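Local atomic coordinates of 2-dehydro-3-deoxy-d-gluconate/2-dehydro-3-deoxy-phosphogluconate aldolase (Picrophilus torridus, PDB entry 4UXD), a protein that is an aldolase of the dihydrodipicolinate synthetase family, built as a (beta/alpha)8 barrel. Residues Y25-I33 with S221-N229; L144-N155 with F175-S185. One frame throughout, in Å; residues are numbered along the deposited sequence.

Contact 1: residues Y25-I33 with S221-N229; sequences YKGIVCPMI and SGGVCGTTN
N229 ND2 donates two hydrogen bonds. One crosses to P31 O at 3.1 Å, and the other turns back to G226 O at 2.7 Å. Both acceptors lie close to the plane of the amide. The amide does not meet P31 O on a lone pair, because ND2 sits 46° above that carbonyl plane. The other end of the amide is also used: OD1 accepts from I33 N at 3.1 Å. With CG anti to its own carbonyl carbon (chi1 -80°), N229 reaches across to the 25-33 segment, and the three bonds fix the rotation of its amide. T228 stands beside it. Its OG1 donates to C225 O at 2.8 Å and lies against CB and SG of C30.

Before the 3-10 segment 226-229, strands 27-31 and 222-224 run parallel. G27 N bonds to S221 O, V29 N to G223 O, and C225 N to V29 O, while G223 N to G27 O is weak. On one face the side chains of V29 and V224 meet through their CG1 atoms at 3.8 Å. The ring of P31 extends this patch, with CG 3.8 Å from V224 CG1 and CD against the carbonyl of C225. On the other face I28 CG2 touches T228 CG2, and I28 also packs on helix 233-240. G27 and G222 pair with each other, and both have backbone angles that only glycine adopts easily. On its far side strand 27-31 pairs with strand 61-63. The pairing of the first strand with the last is characteristic of the closed parallel (beta/alpha)8, or TIM, barrel.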
# COMPACT_ATOMS: atom_id res chain seq x y z
N TYR A 25 -27.48 5.52 -21.73
CA TYR A 25 -26.63 6.54 -21.12
C TYR A 25 -25.30 6.60 -21.85
O TYR A 25 -24.67 5.58 -22.11
CB TYR A 25 -26.41 6.26 -19.64
CG TYR A 25 -27.67 6.28 -18.81
CD1 TYR A 25 -28.26 7.48 -18.43
CD2 TYR A 25 -28.28 5.10 -18.41
CE1 TYR A 25 -29.41 7.50 -17.68
CE2 TYR A 25 -29.44 5.11 -17.66
CZ TYR A 25 -30.00 6.31 -17.30
OH TYR A 25 -31.15 6.33 -16.56
N LYS A 26 -24.90 7.81 -22.21
CA LYS A 26 -23.64 8.05 -22.89
C LYS A 26 -23.44 9.56 -22.94
O LYS A 26 -24.39 10.31 -22.72
CB LYS A 26 -23.62 7.37 -24.28
CG LYS A 26 -23.91 8.22 -25.53
CD LYS A 26 -25.33 8.09 -26.05
CE LYS A 26 -25.77 6.64 -26.27
NZ LYS A 26 -24.67 5.75 -26.75
N GLY A 27 -22.22 10.01 -23.20
CA GLY A 27 -21.93 11.43 -23.23
C GLY A 27 -21.22 11.94 -21.98
O GLY A 27 -20.56 11.18 -21.27
N ILE A 28 -21.39 13.23 -21.70
CA ILE A 28 -20.65 13.92 -20.66
C ILE A 28 -21.49 14.20 -19.44
O ILE A 28 -22.55 14.84 -19.51
CB ILE A 28 -20.07 15.23 -21.19
CG1 ILE A 28 -19.16 14.95 -22.39
CG2 ILE A 28 -19.31 15.99 -20.08
CD1 ILE A 28 -18.00 14.04 -22.08
N VAL A 29 -21.00 13.71 -18.31
CA VAL A 29 -21.66 13.81 -17.02
C VAL A 29 -20.88 14.77 -16.15
O VAL A 29 -19.68 14.55 -15.94
CB VAL A 29 -21.71 12.43 -16.33
CG1 VAL A 29 -22.38 12.53 -14.96
CG2 VAL A 29 -22.40 11.42 -17.21
N CYS A 30 -21.52 15.82 -15.62
CA CYS A 30 -20.82 16.67 -14.64
C CYS A 30 -21.01 16.20 -13.20
O CYS A 30 -22.12 16.25 -12.67
CB CYS A 30 -21.27 18.11 -14.74
SG CYS A 30 -20.53 19.12 -13.40
N PRO A 31 -19.93 15.74 -12.56
CA PRO A 31 -20.07 15.49 -11.12
C PRO A 31 -20.03 16.83 -10.40
O PRO A 31 -18.96 17.40 -10.17
CB PRO A 31 -18.88 14.59 -10.80
CG PRO A 31 -17.83 15.00 -11.76
CD PRO A 31 -18.55 15.56 -13.00
N MET A 32 -21.22 17.34 -10.10
CA MET A 32 -21.39 18.71 -9.62
C MET A 32 -20.70 18.96 -8.28
O MET A 32 -20.81 18.14 -7.36
CB MET A 32 -22.87 19.05 -9.46
CG MET A 32 -23.69 18.94 -10.73
SD MET A 32 -25.44 19.29 -10.45
CE MET A 32 -25.34 21.00 -9.93
N ILE A 33 -20.01 20.09 -8.17
CA ILE A 33 -19.66 20.58 -6.85
C ILE A 33 -20.95 21.03 -6.17
O ILE A 33 -21.94 21.34 -6.83
CB ILE A 33 -18.67 21.75 -6.88
CG1 ILE A 33 -19.22 22.91 -7.72
CG2 ILE A 33 -17.32 21.29 -7.42
CD1 ILE A 33 -18.46 24.19 -7.57
N SER A 221 -18.63 4.62 -22.94
CA SER A 221 -19.87 5.32 -23.26
C SER A 221 -19.73 6.84 -23.06
O SER A 221 -20.57 7.60 -23.54
CB SER A 221 -21.03 4.79 -22.42
OG SER A 221 -20.99 3.38 -22.36
N GLY A 222 -18.67 7.26 -22.37
CA GLY A 222 -18.43 8.68 -22.13
C GLY A 222 -17.68 8.90 -20.82
O GLY A 222 -17.10 7.96 -20.26
N GLY A 223 -17.70 10.13 -20.33
CA GLY A 223 -17.00 10.45 -19.10
C GLY A 223 -17.84 11.13 -18.03
O GLY A 223 -18.83 11.79 -18.33
N VAL A 224 -17.42 10.94 -16.78
CA VAL A 224 -17.87 11.75 -15.66
C VAL A 224 -16.69 12.61 -15.24
O VAL A 224 -15.72 12.10 -14.65
CB VAL A 224 -18.33 10.90 -14.45
CG1 VAL A 224 -19.00 11.78 -13.39
CG2 VAL A 224 -19.28 9.82 -14.90
N CYS A 225 -16.77 13.92 -15.53
CA CYS A 225 -15.59 14.77 -15.50
C CYS A 225 -15.77 16.07 -14.72
O CYS A 225 -16.43 16.98 -15.18
CB CYS A 225 -15.20 15.10 -16.94
SG CYS A 225 -14.95 13.64 -17.97
N GLY A 226 -15.14 16.15 -13.56
CA GLY A 226 -15.31 17.29 -12.67
C GLY A 226 -14.91 18.64 -13.25
O GLY A 226 -15.43 19.67 -12.83
N THR A 227 -13.99 18.66 -14.20
CA THR A 227 -13.56 19.92 -14.78
C THR A 227 -14.69 20.63 -15.55
O THR A 227 -14.57 21.82 -15.86
CB THR A 227 -12.38 19.72 -15.74
OG1 THR A 227 -12.79 18.91 -16.85
CG2 THR A 227 -11.22 19.09 -14.99
N THR A 228 -15.78 19.93 -15.84
CA THR A 228 -16.90 20.55 -16.53
C THR A 228 -17.63 21.57 -15.63
O THR A 228 -18.47 22.32 -16.11
CB THR A 228 -17.92 19.51 -17.04
OG1 THR A 228 -18.48 18.78 -15.93
CG2 THR A 228 -17.25 18.55 -17.99
N ASN A 229 -17.29 21.61 -14.35
CA ASN A 229 -17.87 22.59 -13.45
C ASN A 229 -17.46 24.03 -13.81
O ASN A 229 -18.08 24.99 -13.35
CB ASN A 229 -17.45 22.29 -12.01
CG ASN A 229 -18.27 21.19 -11.39
OD1 ASN A 229 -19.38 21.42 -10.91
ND2 ASN A 229 -17.73 19.97 -11.39

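Contact 2: residues L144-N155 with F175-S185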
# COMPACT_ATOMS: atom_id res chain seq x y z
N LEU A 144 -30.95 -3.05 -4.50
CA LEU A 144 -31.53 -3.19 -5.83
C LEU A 144 -32.86 -3.95 -5.79
O LEU A 144 -33.67 -3.83 -6.71
CB LEU A 144 -30.57 -3.93 -6.75
CG LEU A 144 -29.25 -3.22 -7.06
CD1 LEU A 144 -28.29 -4.18 -7.75
CD2 LEU A 144 -29.49 -2.01 -7.91
N SER A 145 -33.07 -4.74 -4.73
CA SER A 145 -34.30 -5.50 -4.57
C SER A 145 -35.46 -4.62 -4.12
O SER A 145 -36.60 -5.07 -4.09
CB SER A 145 -34.11 -6.63 -3.57
OG SER A 145 -33.48 -7.73 -4.17
N SER A 146 -35.15 -3.37 -3.78
CA SER A 146 -36.14 -2.47 -3.21
C SER A 146 -36.32 -1.20 -4.05
O SER A 146 -37.06 -0.30 -3.67
CB SER A 146 -35.74 -2.10 -1.79
OG SER A 146 -35.55 -3.26 -1.01
N ASN A 147 -35.64 -1.12 -5.18
CA ASN A 147 -35.66 0.10 -5.97
C ASN A 147 -35.49 -0.18 -7.46
O ASN A 147 -34.41 -0.57 -7.92
CB ASN A 147 -34.58 1.07 -5.49
CG ASN A 147 -34.78 1.51 -4.06
OD1 ASN A 147 -34.17 0.97 -3.14
ND2 ASN A 147 -35.66 2.48 -3.86
N ASP A 148 -36.58 0.03 -8.19
CA ASP A 148 -36.64 -0.32 -9.60
C ASP A 148 -35.81 0.64 -10.46
O ASP A 148 -35.40 0.28 -11.57
CB ASP A 148 -38.10 -0.32 -10.06
CG ASP A 148 -38.42 -1.51 -10.94
OD1 ASP A 148 -38.08 -1.47 -12.14
OD2 ASP A 148 -39.01 -2.48 -10.42
N MET A 149 -35.56 1.85 -9.95
CA MET A 149 -35.01 2.92 -10.78
C MET A 149 -33.63 2.60 -11.37
O MET A 149 -32.92 1.71 -10.91
CB MET A 149 -34.95 4.23 -10.00
CG MET A 149 -33.86 4.33 -8.97
SD MET A 149 -33.93 5.89 -8.05
CE MET A 149 -33.68 7.06 -9.39
N ASP A 150 -33.29 3.36 -12.39
CA ASP A 150 -32.02 3.21 -13.07
C ASP A 150 -30.87 3.52 -12.13
O ASP A 150 -30.88 4.55 -11.46
CB ASP A 150 -31.97 4.13 -14.29
CG ASP A 150 -32.78 3.61 -15.44
OD1 ASP A 150 -33.61 2.71 -15.21
OD2 ASP A 150 -32.59 4.08 -16.58
N LEU A 151 -29.89 2.62 -12.08
CA LEU A 151 -28.75 2.81 -11.20
C LEU A 151 -27.44 2.52 -11.92
O LEU A 151 -27.32 1.51 -12.61
CB LEU A 151 -28.88 1.94 -9.95
CG LEU A 151 -27.79 2.14 -8.90
CD1 LEU A 151 -28.35 2.04 -7.51
CD2 LEU A 151 -26.70 1.09 -9.08
N LEU A 152 -26.49 3.42 -11.74
CA LEU A 152 -25.12 3.22 -12.20
C LEU A 152 -24.24 2.94 -11.01
O LEU A 152 -24.17 3.73 -10.05
CB LEU A 152 -24.61 4.43 -12.99
CG LEU A 152 -25.29 4.55 -14.36
CD1 LEU A 152 -26.30 5.69 -14.37
CD2 LEU A 152 -24.28 4.73 -15.47
N ILE A 153 -23.58 1.79 -11.05
CA ILE A 153 -22.59 1.45 -10.05
C ILE A 153 -21.37 2.35 -10.24
O ILE A 153 -21.01 2.71 -11.36
CB ILE A 153 -22.21 -0.02 -10.14
CG1 ILE A 153 -23.45 -0.86 -9.82
CG2 ILE A 153 -21.03 -0.33 -9.22
CD1 ILE A 153 -23.20 -2.13 -9.07
N TYR A 154 -20.77 2.73 -9.11
CA TYR A 154 -19.69 3.68 -9.11
C TYR A 154 -18.46 3.06 -8.42
O TYR A 154 -18.51 2.68 -7.25
CB TYR A 154 -20.17 4.95 -8.44
CG TYR A 154 -19.22 6.11 -8.31
CD1 TYR A 154 -18.05 6.20 -9.06
CD2 TYR A 154 -19.49 7.12 -7.40
CE1 TYR A 154 -17.19 7.29 -8.90
CE2 TYR A 154 -18.66 8.20 -7.22
CZ TYR A 154 -17.51 8.28 -7.96
OH TYR A 154 -16.72 9.38 -7.74
N ASN A 155 -17.37 2.92 -9.16
CA ASN A 155 -16.19 2.31 -8.58
C ASN A 155 -15.12 3.37 -8.39
O ASN A 155 -14.62 3.91 -9.36
CB ASN A 155 -15.68 1.14 -9.42
CG ASN A 155 -14.40 0.53 -8.85
OD1 ASN A 155 -14.40 -0.03 -7.75
ND2 ASN A 155 -13.29 0.67 -9.59
N PHE A 175 -30.14 -7.96 -11.89
CA PHE A 175 -31.02 -6.79 -11.82
C PHE A 175 -30.87 -5.95 -13.06
O PHE A 175 -29.83 -5.34 -13.29
CB PHE A 175 -30.74 -5.94 -10.57
CG PHE A 175 -30.75 -6.73 -9.30
CD1 PHE A 175 -31.94 -7.03 -8.66
CD2 PHE A 175 -29.56 -7.18 -8.74
CE1 PHE A 175 -31.95 -7.76 -7.49
CE2 PHE A 175 -29.56 -7.91 -7.56
CZ PHE A 175 -30.75 -8.21 -6.94
N SER A 176 -31.93 -5.92 -13.86
CA SER A 176 -31.95 -5.15 -15.09
C SER A 176 -31.85 -3.65 -14.79
O SER A 176 -31.40 -2.88 -15.62
CB SER A 176 -33.21 -5.46 -15.89
OG SER A 176 -34.37 -4.93 -15.27
N SER A 177 -32.25 -3.26 -13.58
CA SER A 177 -32.20 -1.86 -13.15
C SER A 177 -30.79 -1.26 -13.21
O SER A 177 -30.64 -0.03 -13.29
CB SER A 177 -32.73 -1.74 -11.73
OG SER A 177 -32.08 -2.68 -10.89
N VAL A 178 -29.77 -2.11 -13.16
CA VAL A 178 -28.40 -1.65 -13.28
C VAL A 178 -28.13 -1.33 -14.75
O VAL A 178 -28.09 -2.21 -15.60
CB VAL A 178 -27.37 -2.69 -12.76
CG1 VAL A 178 -25.94 -2.18 -12.96
CG2 VAL A 178 -27.62 -3.02 -11.28
N LYS A 179 -27.92 -0.04 -15.01
CA LYS A 179 -27.79 0.48 -16.36
C LYS A 179 -26.36 0.87 -16.75
O LYS A 179 -26.15 1.34 -17.86
CB LYS A 179 -28.72 1.70 -16.52
CG LYS A 179 -30.21 1.34 -16.52
CD LYS A 179 -30.52 0.27 -17.58
CE LYS A 179 -32.00 0.04 -17.75
NZ LYS A 179 -32.56 -0.57 -16.54
N GLY A 180 -25.40 0.68 -15.86
CA GLY A 180 -24.01 1.00 -16.18
C GLY A 180 -23.06 0.98 -14.99
O GLY A 180 -23.42 0.61 -13.87
N VAL A 181 -21.83 1.40 -15.26
CA VAL A 181 -20.78 1.45 -14.25
C VAL A 181 -19.85 2.63 -14.53
O VAL A 181 -19.57 2.94 -15.68
CB VAL A 181 -20.00 0.15 -14.20
CG1 VAL A 181 -19.14 -0.02 -15.47
CG2 VAL A 181 -19.17 0.07 -12.93
N LYS A 182 -19.45 3.33 -13.47
CA LYS A 182 -18.55 4.48 -13.57
C LYS A 182 -17.30 4.13 -12.81
O LYS A 182 -17.41 3.67 -11.67
CB LYS A 182 -19.14 5.75 -12.97
CG LYS A 182 -20.33 6.32 -13.69
CD LYS A 182 -20.97 7.40 -12.84
CE LYS A 182 -22.07 8.12 -13.58
NZ LYS A 182 -22.76 9.10 -12.69
N ASP A 183 -16.15 4.39 -13.41
CA ASP A 183 -14.87 4.03 -12.81
C ASP A 183 -13.88 5.20 -12.75
O ASP A 183 -13.48 5.75 -13.77
CB ASP A 183 -14.24 2.87 -13.60
CG ASP A 183 -12.97 2.36 -12.96
OD1 ASP A 183 -11.90 2.95 -13.20
OD2 ASP A 183 -13.05 1.36 -12.22
N SER A 184 -13.46 5.53 -11.54
CA SER A 184 -12.49 6.61 -11.29
C SER A 184 -11.12 6.10 -10.80
O SER A 184 -10.25 6.89 -10.41
CB SER A 184 -13.06 7.59 -10.27
OG SER A 184 -14.23 8.21 -10.77
N SER A 185 -10.93 4.79 -10.82
CA SER A 185 -9.70 4.16 -10.35
C SER A 185 -8.44 4.65 -11.06
O SER A 185 -7.36 4.62 -10.48
CB SER A 185 -9.78 2.64 -10.51
OG SER A 185 -9.52 2.30 -11.85
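N155 and D183 hold the tightly bonded end of this strand pair. In both, CG is anti to the backbone N (chi1 177° and -175°), which sets amide and carboxylate side by side, their planes 32° apart. N155 ND2 donates to D183 OD2 at 2.7 Å from above the carboxylate plane. D183 OD1 accepts from S185 OG through its syn lone pair, so both carboxylate oxygens are engaged. Nearby, N155 N bonds almost straight to K182 O at 2.6 Å, and S184 N bonds to N155 O. The edge of the Y154 ring faces K182 O and S184 OG. Y154 OH bonds to S67 and to a glycerol.

At the other end S145, D148, D150, K179 and F175 form a looser side nearer solvent. K179 NZ donates to S176 O at 2.7 Å; its salt bridge to D150 OD1 is long, 3.7 Å. D150 also bonds to Y25. The backbone bonds L151 N to S177 O and K179 N to L151 O remain sound. Buried L144 packs well, its CB over one face of F175 in a CH-pi contact.

Between these ends K179-G180 forms a beta bulge: L151 pairs with V178, but I153 with V181. Helix 165-174 connects the strands, completing a beta-alpha-beta unit of the TIM barrel.

Both contacts join neighbouring parallel strands of one barrel. Contact 1 is the more central: its centre is about 6 Å from the centre of the chain, that of contact 2 about 13 Å. It pairs strands far apart in sequence, whereas contact 2 pairs consecutive strands. Both are buried, but contact 2 has the more open N-terminal end. In contact 1 the only side chain that hydrogen-bonds across is the N229 amide. Contact 2 adds two carboxylates, one paired with an amide and one weakly with a lysine. The two meet directly. Y25 OH probably bonds to D150 OD2 at 2.7 Å. Inside the barrel V224 CG2 packs on K182 CE at 3.5 Å, and V29 lies near the same lysine.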